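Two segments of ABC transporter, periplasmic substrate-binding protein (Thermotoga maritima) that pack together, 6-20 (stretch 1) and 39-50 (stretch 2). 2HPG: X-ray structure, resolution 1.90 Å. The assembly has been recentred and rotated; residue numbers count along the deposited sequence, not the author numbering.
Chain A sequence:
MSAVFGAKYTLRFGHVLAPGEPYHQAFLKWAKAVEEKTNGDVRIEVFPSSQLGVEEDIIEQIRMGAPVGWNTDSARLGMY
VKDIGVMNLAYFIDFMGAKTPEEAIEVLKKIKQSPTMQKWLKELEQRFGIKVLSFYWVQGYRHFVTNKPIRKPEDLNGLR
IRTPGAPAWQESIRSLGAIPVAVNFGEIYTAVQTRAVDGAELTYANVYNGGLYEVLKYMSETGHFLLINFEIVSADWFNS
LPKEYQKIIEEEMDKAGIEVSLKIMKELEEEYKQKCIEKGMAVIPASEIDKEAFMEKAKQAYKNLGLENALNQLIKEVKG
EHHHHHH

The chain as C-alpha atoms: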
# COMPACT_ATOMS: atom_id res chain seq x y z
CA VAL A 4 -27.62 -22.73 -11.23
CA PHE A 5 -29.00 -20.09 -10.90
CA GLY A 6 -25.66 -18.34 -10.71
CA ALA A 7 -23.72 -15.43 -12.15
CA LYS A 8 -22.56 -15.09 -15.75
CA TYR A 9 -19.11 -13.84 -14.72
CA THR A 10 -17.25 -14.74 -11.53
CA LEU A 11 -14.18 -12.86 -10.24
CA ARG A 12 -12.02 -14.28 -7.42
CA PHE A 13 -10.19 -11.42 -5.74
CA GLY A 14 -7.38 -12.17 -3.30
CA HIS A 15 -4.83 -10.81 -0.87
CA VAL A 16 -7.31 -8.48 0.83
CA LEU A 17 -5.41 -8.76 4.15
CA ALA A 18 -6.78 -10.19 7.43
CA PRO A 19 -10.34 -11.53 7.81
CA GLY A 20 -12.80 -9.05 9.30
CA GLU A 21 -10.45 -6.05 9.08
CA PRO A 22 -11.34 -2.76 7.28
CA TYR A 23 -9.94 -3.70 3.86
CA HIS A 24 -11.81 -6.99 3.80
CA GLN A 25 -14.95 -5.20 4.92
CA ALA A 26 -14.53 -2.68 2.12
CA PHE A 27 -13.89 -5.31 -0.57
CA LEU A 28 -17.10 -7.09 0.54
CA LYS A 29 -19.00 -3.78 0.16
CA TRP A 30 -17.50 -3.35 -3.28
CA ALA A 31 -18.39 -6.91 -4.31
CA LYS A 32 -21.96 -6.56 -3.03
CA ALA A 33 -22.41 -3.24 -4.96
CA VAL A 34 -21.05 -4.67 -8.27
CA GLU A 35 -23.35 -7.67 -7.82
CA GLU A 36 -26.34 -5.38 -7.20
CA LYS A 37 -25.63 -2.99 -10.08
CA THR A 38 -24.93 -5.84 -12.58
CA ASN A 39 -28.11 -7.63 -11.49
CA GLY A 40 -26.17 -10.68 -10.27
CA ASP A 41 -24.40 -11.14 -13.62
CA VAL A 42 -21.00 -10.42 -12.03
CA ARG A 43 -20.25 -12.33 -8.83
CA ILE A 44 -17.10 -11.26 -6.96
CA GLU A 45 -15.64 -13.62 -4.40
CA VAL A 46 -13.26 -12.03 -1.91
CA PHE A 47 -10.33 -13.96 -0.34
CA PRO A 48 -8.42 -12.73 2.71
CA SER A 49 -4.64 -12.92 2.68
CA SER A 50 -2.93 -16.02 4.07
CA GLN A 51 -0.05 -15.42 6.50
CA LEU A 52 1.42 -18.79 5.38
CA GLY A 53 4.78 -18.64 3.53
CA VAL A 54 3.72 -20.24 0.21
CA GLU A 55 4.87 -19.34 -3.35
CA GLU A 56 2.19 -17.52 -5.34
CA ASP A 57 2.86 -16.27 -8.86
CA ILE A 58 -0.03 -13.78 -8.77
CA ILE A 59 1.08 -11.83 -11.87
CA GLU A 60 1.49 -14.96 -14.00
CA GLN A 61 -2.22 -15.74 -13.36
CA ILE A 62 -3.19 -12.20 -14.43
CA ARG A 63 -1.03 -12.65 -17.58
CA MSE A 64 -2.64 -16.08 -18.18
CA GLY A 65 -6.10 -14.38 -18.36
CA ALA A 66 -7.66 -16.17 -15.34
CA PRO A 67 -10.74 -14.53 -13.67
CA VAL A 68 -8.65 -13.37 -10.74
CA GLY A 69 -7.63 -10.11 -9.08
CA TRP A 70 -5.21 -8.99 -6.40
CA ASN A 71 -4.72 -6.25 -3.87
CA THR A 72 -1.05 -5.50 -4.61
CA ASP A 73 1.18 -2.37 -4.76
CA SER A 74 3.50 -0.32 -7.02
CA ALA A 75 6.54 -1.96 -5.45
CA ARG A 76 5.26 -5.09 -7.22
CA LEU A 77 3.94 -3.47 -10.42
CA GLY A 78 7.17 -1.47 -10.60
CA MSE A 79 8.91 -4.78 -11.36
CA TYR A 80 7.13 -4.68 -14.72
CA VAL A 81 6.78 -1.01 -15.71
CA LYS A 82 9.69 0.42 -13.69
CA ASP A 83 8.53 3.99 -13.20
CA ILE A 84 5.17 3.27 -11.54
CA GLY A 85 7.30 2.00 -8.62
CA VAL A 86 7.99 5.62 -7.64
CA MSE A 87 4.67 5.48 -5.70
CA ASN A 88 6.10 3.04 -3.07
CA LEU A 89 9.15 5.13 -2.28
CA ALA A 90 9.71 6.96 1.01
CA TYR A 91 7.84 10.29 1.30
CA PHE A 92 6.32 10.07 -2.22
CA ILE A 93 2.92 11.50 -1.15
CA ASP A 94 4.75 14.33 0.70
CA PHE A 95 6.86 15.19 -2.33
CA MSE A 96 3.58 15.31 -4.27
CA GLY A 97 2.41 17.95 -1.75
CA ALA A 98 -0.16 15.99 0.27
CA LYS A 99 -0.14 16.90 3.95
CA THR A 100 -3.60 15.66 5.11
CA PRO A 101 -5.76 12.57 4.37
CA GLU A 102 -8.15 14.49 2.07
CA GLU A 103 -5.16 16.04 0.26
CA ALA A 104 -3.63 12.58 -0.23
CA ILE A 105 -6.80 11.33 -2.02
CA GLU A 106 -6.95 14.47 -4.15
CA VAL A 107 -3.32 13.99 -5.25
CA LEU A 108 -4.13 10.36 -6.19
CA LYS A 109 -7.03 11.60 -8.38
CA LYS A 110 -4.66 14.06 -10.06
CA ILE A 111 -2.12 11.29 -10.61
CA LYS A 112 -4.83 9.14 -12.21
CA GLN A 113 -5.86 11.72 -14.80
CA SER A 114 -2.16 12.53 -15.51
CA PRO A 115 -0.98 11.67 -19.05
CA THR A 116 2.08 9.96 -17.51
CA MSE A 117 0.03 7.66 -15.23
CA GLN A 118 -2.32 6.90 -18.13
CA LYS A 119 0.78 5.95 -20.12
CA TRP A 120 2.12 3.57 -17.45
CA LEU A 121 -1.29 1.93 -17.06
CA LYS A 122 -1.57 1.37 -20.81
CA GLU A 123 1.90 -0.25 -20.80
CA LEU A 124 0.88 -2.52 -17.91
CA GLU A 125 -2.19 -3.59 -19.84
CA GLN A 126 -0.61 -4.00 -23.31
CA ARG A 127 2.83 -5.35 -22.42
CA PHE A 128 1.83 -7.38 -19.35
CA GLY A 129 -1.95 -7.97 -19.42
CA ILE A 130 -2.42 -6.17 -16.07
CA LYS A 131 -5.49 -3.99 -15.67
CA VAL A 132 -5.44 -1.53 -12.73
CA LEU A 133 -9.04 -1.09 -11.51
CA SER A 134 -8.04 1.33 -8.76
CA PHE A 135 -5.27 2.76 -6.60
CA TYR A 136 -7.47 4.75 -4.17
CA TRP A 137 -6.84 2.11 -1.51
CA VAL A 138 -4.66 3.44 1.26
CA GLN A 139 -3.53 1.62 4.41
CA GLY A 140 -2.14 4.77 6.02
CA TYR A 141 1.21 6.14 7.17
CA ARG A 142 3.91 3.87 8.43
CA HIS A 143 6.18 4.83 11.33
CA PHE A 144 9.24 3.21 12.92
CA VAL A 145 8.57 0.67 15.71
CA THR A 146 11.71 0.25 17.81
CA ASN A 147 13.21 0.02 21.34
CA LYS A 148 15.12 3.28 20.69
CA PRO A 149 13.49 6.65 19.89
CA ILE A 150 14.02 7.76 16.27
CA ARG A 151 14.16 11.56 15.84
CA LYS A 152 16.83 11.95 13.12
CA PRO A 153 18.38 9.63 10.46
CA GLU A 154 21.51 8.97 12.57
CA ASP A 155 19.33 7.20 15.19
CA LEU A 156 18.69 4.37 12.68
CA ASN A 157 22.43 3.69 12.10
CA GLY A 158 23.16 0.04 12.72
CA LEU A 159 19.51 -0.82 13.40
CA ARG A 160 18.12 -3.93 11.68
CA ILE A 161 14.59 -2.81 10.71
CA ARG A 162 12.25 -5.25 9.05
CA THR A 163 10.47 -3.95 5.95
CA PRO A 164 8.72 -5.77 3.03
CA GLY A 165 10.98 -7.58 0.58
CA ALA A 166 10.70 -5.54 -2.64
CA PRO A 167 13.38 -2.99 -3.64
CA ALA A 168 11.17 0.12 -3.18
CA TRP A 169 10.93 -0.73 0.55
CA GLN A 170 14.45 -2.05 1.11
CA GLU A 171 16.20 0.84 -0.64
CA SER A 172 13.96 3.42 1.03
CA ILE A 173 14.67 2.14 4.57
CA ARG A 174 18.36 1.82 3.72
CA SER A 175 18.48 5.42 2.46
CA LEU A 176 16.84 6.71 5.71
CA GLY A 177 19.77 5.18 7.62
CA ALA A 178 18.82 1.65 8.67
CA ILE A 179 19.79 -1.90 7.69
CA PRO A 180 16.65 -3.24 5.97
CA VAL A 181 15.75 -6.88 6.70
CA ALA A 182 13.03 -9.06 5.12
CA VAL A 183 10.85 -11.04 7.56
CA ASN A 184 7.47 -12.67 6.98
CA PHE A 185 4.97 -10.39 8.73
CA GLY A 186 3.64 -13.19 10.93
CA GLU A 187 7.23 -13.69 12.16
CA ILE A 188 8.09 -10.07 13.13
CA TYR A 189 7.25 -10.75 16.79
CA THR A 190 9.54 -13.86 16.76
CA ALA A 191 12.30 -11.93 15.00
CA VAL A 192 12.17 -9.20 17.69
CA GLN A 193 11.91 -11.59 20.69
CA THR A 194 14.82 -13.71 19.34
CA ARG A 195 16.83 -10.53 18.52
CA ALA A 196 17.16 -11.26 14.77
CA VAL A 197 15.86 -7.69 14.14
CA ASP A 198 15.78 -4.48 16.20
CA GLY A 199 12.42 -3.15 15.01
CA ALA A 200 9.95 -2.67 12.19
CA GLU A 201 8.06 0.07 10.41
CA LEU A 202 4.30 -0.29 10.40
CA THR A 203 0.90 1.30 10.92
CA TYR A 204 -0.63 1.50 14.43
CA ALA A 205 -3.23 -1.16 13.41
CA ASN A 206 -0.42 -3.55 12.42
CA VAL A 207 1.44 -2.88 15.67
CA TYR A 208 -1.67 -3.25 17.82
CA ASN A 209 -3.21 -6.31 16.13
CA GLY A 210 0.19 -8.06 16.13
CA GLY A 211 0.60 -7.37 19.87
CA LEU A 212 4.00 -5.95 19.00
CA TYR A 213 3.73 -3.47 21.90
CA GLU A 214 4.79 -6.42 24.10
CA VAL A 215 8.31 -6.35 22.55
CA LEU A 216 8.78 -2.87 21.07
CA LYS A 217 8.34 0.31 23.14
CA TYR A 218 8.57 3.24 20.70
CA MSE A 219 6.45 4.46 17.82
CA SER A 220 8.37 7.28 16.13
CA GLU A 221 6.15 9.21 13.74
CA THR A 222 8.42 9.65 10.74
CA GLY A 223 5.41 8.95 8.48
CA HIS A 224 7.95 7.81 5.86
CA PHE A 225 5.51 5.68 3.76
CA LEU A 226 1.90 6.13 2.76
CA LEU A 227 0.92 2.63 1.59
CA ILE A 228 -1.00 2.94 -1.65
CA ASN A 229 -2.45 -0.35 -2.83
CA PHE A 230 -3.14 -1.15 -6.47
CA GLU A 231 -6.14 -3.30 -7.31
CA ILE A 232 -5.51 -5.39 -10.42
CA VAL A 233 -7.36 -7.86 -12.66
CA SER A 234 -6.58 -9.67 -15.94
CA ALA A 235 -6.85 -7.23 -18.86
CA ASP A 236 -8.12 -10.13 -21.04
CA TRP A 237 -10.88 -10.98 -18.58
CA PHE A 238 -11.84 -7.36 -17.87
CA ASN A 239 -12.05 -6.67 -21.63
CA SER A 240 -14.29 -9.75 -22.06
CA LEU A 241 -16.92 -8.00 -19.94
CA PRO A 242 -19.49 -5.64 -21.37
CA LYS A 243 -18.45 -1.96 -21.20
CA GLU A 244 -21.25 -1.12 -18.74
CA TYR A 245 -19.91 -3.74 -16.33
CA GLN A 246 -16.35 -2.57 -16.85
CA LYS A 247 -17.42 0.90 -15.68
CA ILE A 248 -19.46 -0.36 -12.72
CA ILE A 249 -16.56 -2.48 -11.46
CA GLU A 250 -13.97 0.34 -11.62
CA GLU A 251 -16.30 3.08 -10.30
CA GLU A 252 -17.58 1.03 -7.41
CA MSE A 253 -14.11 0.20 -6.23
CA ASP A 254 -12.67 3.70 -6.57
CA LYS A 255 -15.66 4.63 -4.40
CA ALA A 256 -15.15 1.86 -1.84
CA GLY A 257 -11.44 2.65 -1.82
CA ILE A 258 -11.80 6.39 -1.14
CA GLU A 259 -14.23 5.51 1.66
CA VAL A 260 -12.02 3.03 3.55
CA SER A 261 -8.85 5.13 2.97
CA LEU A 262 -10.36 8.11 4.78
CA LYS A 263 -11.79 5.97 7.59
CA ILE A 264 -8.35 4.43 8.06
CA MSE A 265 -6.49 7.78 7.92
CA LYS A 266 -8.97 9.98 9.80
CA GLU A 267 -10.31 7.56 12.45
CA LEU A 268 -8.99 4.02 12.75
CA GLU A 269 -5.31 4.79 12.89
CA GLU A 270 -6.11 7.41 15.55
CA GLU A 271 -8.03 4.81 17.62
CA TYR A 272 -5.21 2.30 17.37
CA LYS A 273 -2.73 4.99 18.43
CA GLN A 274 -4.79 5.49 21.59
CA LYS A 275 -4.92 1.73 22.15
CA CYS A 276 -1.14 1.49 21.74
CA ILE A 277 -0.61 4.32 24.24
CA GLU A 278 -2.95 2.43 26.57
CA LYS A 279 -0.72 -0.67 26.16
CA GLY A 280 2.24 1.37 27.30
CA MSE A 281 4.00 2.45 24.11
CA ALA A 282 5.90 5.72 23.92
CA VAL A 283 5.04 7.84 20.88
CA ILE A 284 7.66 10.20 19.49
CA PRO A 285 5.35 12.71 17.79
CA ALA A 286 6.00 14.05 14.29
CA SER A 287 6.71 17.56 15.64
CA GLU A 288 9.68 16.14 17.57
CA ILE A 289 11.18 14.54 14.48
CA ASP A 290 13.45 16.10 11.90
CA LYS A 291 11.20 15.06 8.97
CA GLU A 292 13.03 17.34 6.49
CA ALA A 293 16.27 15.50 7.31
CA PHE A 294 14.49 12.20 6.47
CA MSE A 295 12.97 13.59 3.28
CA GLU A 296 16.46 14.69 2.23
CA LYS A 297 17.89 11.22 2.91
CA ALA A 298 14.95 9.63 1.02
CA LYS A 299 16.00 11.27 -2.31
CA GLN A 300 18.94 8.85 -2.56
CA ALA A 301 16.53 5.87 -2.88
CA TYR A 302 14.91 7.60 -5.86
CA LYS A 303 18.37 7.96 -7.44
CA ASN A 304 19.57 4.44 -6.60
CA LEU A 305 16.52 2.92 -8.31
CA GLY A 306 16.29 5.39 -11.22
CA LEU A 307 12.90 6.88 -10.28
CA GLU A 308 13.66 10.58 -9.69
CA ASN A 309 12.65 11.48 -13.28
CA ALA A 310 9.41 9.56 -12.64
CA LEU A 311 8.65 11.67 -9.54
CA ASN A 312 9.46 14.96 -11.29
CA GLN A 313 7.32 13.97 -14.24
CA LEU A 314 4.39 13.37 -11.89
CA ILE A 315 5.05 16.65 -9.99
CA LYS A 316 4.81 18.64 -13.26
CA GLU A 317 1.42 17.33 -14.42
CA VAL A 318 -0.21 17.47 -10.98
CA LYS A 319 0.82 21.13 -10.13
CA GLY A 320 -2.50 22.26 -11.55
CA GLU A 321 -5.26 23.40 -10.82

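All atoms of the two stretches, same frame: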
# COMPACT_ATOMS: atom_id res chain seq x y z
N GLY A 6 -26.78 -19.18 -11.11
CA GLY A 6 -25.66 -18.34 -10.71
C GLY A 6 -25.31 -17.25 -11.70
O GLY A 6 -26.00 -17.02 -12.71
N ALA A 7 -24.20 -16.58 -11.39
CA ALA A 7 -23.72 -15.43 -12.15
C ALA A 7 -23.16 -15.84 -13.50
O ALA A 7 -22.73 -16.98 -13.68
CB ALA A 7 -22.68 -14.68 -11.33
N LYS A 8 -23.16 -14.89 -14.44
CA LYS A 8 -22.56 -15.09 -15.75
C LYS A 8 -21.04 -14.95 -15.73
O LYS A 8 -20.33 -15.60 -16.50
CB LYS A 8 -23.15 -14.08 -16.74
CG LYS A 8 -22.64 -14.25 -18.16
CD LYS A 8 -23.47 -13.46 -19.15
CE LYS A 8 -22.86 -13.55 -20.52
NZ LYS A 8 -23.53 -12.66 -21.51
N TYR A 9 -20.54 -14.06 -14.88
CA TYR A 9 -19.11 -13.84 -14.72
C TYR A 9 -18.79 -13.95 -13.25
O TYR A 9 -19.54 -13.45 -12.41
CB TYR A 9 -18.73 -12.45 -15.20
CG TYR A 9 -19.19 -12.10 -16.60
CD1 TYR A 9 -18.40 -12.40 -17.69
CD2 TYR A 9 -20.39 -11.45 -16.82
CE1 TYR A 9 -18.79 -12.08 -18.97
CE2 TYR A 9 -20.80 -11.12 -18.09
CZ TYR A 9 -19.99 -11.44 -19.17
OH TYR A 9 -20.37 -11.12 -20.46
N THR A 10 -17.70 -14.63 -12.92
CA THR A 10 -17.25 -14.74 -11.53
C THR A 10 -15.80 -14.27 -11.47
O THR A 10 -14.98 -14.65 -12.32
CB THR A 10 -17.41 -16.16 -10.99
OG1 THR A 10 -18.80 -16.51 -11.02
CG2 THR A 10 -16.94 -16.25 -9.55
N LEU A 11 -15.52 -13.38 -10.51
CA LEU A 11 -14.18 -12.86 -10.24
C LEU A 11 -13.77 -13.33 -8.85
O LEU A 11 -14.51 -13.12 -7.90
CB LEU A 11 -14.16 -11.32 -10.30
CG LEU A 11 -12.80 -10.66 -10.00
CD1 LEU A 11 -11.74 -11.05 -11.03
CD2 LEU A 11 -12.95 -9.12 -9.93
N ARG A 12 -12.59 -13.94 -8.73
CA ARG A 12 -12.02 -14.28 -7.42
C ARG A 12 -10.88 -13.32 -7.09
O ARG A 12 -9.86 -13.29 -7.76
CB ARG A 12 -11.55 -15.73 -7.44
CG ARG A 12 -12.68 -16.63 -7.86
CD ARG A 12 -12.45 -18.11 -7.62
NE ARG A 12 -13.68 -18.83 -7.95
CZ ARG A 12 -14.11 -19.06 -9.19
NH1 ARG A 12 -13.42 -18.69 -10.27
NH2 ARG A 12 -15.26 -19.69 -9.35
N PHE A 13 -11.08 -12.52 -6.04
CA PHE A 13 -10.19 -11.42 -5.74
C PHE A 13 -9.47 -11.67 -4.44
O PHE A 13 -10.12 -11.75 -3.41
CB PHE A 13 -10.98 -10.13 -5.65
CG PHE A 13 -10.14 -8.90 -5.82
CD1 PHE A 13 -9.94 -8.36 -7.08
CD2 PHE A 13 -9.53 -8.30 -4.74
CE1 PHE A 13 -9.15 -7.24 -7.25
CE2 PHE A 13 -8.74 -7.19 -4.91
CZ PHE A 13 -8.56 -6.66 -6.17
N GLY A 14 -8.14 -11.75 -4.47
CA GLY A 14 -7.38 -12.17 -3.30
C GLY A 14 -6.42 -11.17 -2.68
O GLY A 14 -6.23 -10.06 -3.16
N HIS A 15 -5.80 -11.61 -1.60
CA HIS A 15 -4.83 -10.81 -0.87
C HIS A 15 -5.43 -9.56 -0.23
O HIS A 15 -4.76 -8.55 -0.10
CB HIS A 15 -3.64 -10.42 -1.78
CG HIS A 15 -2.67 -11.54 -2.01
ND1 HIS A 15 -1.46 -11.36 -2.64
CD2 HIS A 15 -2.74 -12.85 -1.68
CE1 HIS A 15 -0.82 -12.52 -2.71
NE2 HIS A 15 -1.58 -13.44 -2.14
N VAL A 16 -6.68 -9.65 0.23
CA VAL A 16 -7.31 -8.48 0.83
C VAL A 16 -7.03 -8.36 2.34
O VAL A 16 -7.81 -7.74 3.07
CB VAL A 16 -8.83 -8.45 0.56
CG1 VAL A 16 -9.10 -8.66 -0.91
CG2 VAL A 16 -9.58 -9.48 1.42
N LEU A 17 -5.89 -8.89 2.78
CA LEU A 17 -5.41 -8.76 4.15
C LEU A 17 -6.24 -9.62 5.12
O LEU A 17 -6.80 -10.63 4.68
CB LEU A 17 -5.27 -7.28 4.57
CG LEU A 17 -4.50 -6.40 3.56
CD1 LEU A 17 -4.23 -5.03 4.13
CD2 LEU A 17 -3.19 -7.05 3.13
N ALA A 18 -6.27 -9.28 6.41
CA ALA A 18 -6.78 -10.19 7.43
C ALA A 18 -8.30 -10.21 7.42
O ALA A 18 -8.91 -9.18 7.14
CB ALA A 18 -6.27 -9.82 8.83
N PRO A 19 -8.90 -11.39 7.70
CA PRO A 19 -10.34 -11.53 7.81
C PRO A 19 -10.98 -10.62 8.86
O PRO A 19 -10.53 -10.56 10.01
CB PRO A 19 -10.52 -13.01 8.20
CG PRO A 19 -9.31 -13.67 7.77
CD PRO A 19 -8.21 -12.68 7.88
N GLY A 20 -12.06 -9.96 8.45
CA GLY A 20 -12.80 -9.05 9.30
C GLY A 20 -12.28 -7.62 9.38
O GLY A 20 -12.99 -6.74 9.88
N ASN A 39 -26.95 -6.76 -11.60
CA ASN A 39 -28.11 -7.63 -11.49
C ASN A 39 -27.72 -9.09 -11.26
O ASN A 39 -28.41 -10.00 -11.73
CB ASN A 39 -29.01 -7.53 -12.74
CG ASN A 39 -29.04 -6.13 -13.36
OD1 ASN A 39 -28.57 -5.92 -14.48
ND2 ASN A 39 -29.60 -5.16 -12.63
N GLY A 40 -26.63 -9.33 -10.54
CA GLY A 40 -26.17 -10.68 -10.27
C GLY A 40 -25.38 -11.32 -11.40
O GLY A 40 -24.93 -12.46 -11.26
N ASP A 41 -25.19 -10.61 -12.51
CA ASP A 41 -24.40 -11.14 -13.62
C ASP A 41 -22.90 -11.22 -13.33
O ASP A 41 -22.22 -12.05 -13.91
CB ASP A 41 -24.63 -10.34 -14.91
CG ASP A 41 -25.77 -10.90 -15.75
OD1 ASP A 41 -26.56 -11.73 -15.24
OD2 ASP A 41 -25.86 -10.55 -16.94
N VAL A 42 -22.39 -10.33 -12.48
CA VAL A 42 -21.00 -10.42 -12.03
C VAL A 42 -21.02 -10.79 -10.55
O VAL A 42 -21.57 -10.06 -9.74
CB VAL A 42 -20.20 -9.12 -12.25
CG1 VAL A 42 -18.80 -9.23 -11.67
CG2 VAL A 42 -20.15 -8.76 -13.74
N ARG A 43 -20.44 -11.94 -10.22
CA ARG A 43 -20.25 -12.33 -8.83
C ARG A 43 -18.77 -12.12 -8.51
O ARG A 43 -17.91 -12.56 -9.28
CB ARG A 43 -20.63 -13.79 -8.66
CG ARG A 43 -20.37 -14.31 -7.27
CD ARG A 43 -20.60 -15.81 -7.16
NE ARG A 43 -19.64 -16.41 -6.24
CZ ARG A 43 -19.81 -17.55 -5.57
NH1 ARG A 43 -20.93 -18.26 -5.69
NH2 ARG A 43 -18.85 -17.98 -4.77
N ILE A 44 -18.48 -11.44 -7.40
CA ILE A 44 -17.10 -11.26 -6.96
C ILE A 44 -16.88 -11.95 -5.63
O ILE A 44 -17.53 -11.62 -4.66
CB ILE A 44 -16.71 -9.78 -6.80
CG1 ILE A 44 -16.95 -9.04 -8.12
CG2 ILE A 44 -15.19 -9.65 -6.44
CD1 ILE A 44 -16.81 -7.55 -8.01
N GLU A 45 -15.96 -12.90 -5.61
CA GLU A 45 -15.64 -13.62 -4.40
C GLU A 45 -14.35 -13.06 -3.84
O GLU A 45 -13.38 -12.92 -4.56
CB GLU A 45 -15.46 -15.10 -4.74
CG GLU A 45 -15.35 -15.96 -3.53
CD GLU A 45 -15.42 -17.44 -3.87
OE1 GLU A 45 -15.28 -17.80 -5.08
OE2 GLU A 45 -15.62 -18.22 -2.89
N VAL A 46 -14.35 -12.76 -2.54
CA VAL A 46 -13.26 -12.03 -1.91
C VAL A 46 -12.50 -12.94 -0.93
O VAL A 46 -13.10 -13.51 -0.03
CB VAL A 46 -13.83 -10.76 -1.19
CG1 VAL A 46 -12.75 -10.04 -0.43
CG2 VAL A 46 -14.48 -9.83 -2.22
N PHE A 47 -11.19 -13.06 -1.14
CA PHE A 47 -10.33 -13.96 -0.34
C PHE A 47 -9.32 -13.22 0.51
O PHE A 47 -8.43 -12.56 -0.04
CB PHE A 47 -9.56 -14.91 -1.25
CG PHE A 47 -10.42 -15.89 -1.96
CD1 PHE A 47 -10.58 -17.18 -1.48
CD2 PHE A 47 -11.10 -15.54 -3.11
CE1 PHE A 47 -11.37 -18.07 -2.13
CE2 PHE A 47 -11.92 -16.43 -3.74
CZ PHE A 47 -12.05 -17.69 -3.27
N PRO A 48 -9.45 -13.30 1.85
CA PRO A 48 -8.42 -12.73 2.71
C PRO A 48 -7.02 -13.27 2.44
O PRO A 48 -6.87 -14.36 1.90
CB PRO A 48 -8.88 -13.16 4.11
CG PRO A 48 -10.37 -13.21 3.99
CD PRO A 48 -10.58 -13.82 2.63
N SER A 49 -6.02 -12.49 2.80
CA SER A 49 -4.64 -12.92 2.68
C SER A 49 -4.38 -14.10 3.63
O SER A 49 -4.96 -14.19 4.71
CB SER A 49 -3.68 -11.78 3.02
OG SER A 49 -3.74 -10.74 2.06
N SER A 50 -3.51 -15.01 3.20
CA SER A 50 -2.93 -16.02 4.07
C SER A 50 -1.63 -15.45 4.64
O SER A 50 -0.87 -14.77 3.93
CB SER A 50 -2.64 -17.29 3.26
OG SER A 50 -2.32 -18.37 4.12
O HOH W 1 -5.63 -14.36 -0.82

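Two neighbouring parallel strands, 9-14 and the one beginning at Val42, pair side by side, their directions 18° apart. Ahead of the strand, Ala7 CB rests against Gly40 O (3.2 Å) and Arg43 CB (3.5 Å). Asp41 O then takes a weak bond from Lys8 N (3.0 Å) and a straighter one from Tyr9 N (2.8 Å). From here the hydrogen bonds alternate as parallel pairing requires, odd-numbered residues of both strands supplying them: Arg43 N to Tyr9 O (2.8 Å), Leu11 N to Arg43 O (2.8 Å), Glu45 N to Leu11 O (2.7 Å), Phe13 N to Glu45 O (2.8 Å) and Phe47 N to Phe13 O (2.8 Å). Tyr9, Leu11 and Phe13 share one face with Val42, Ile44 and Val46; there Leu11 CD2 lies 4.2 Å from Ile44 CG2. On the other face, Arg12 NE forms a salt bridge with Glu45 OE1 (3.4 Å), while Arg12 CB packs 3.8 Å from Phe47 CE2. Past Gly14 the pairing loosens: a water accepts from His15 N (2.9 Å) and donates to Pro48 O (3.0 Å), linking the stretches. Val16 CG2 meets Val46 CG1 at 3.7 Å. Leu17 and Ser49 clasp reciprocally, Leu17 N donating to Ser49 OG (2.9 Å) and Ser49 N to Leu17 O (2.8 Å). Finally, Pro19 CG touches Pro48 CB (3.7 Å).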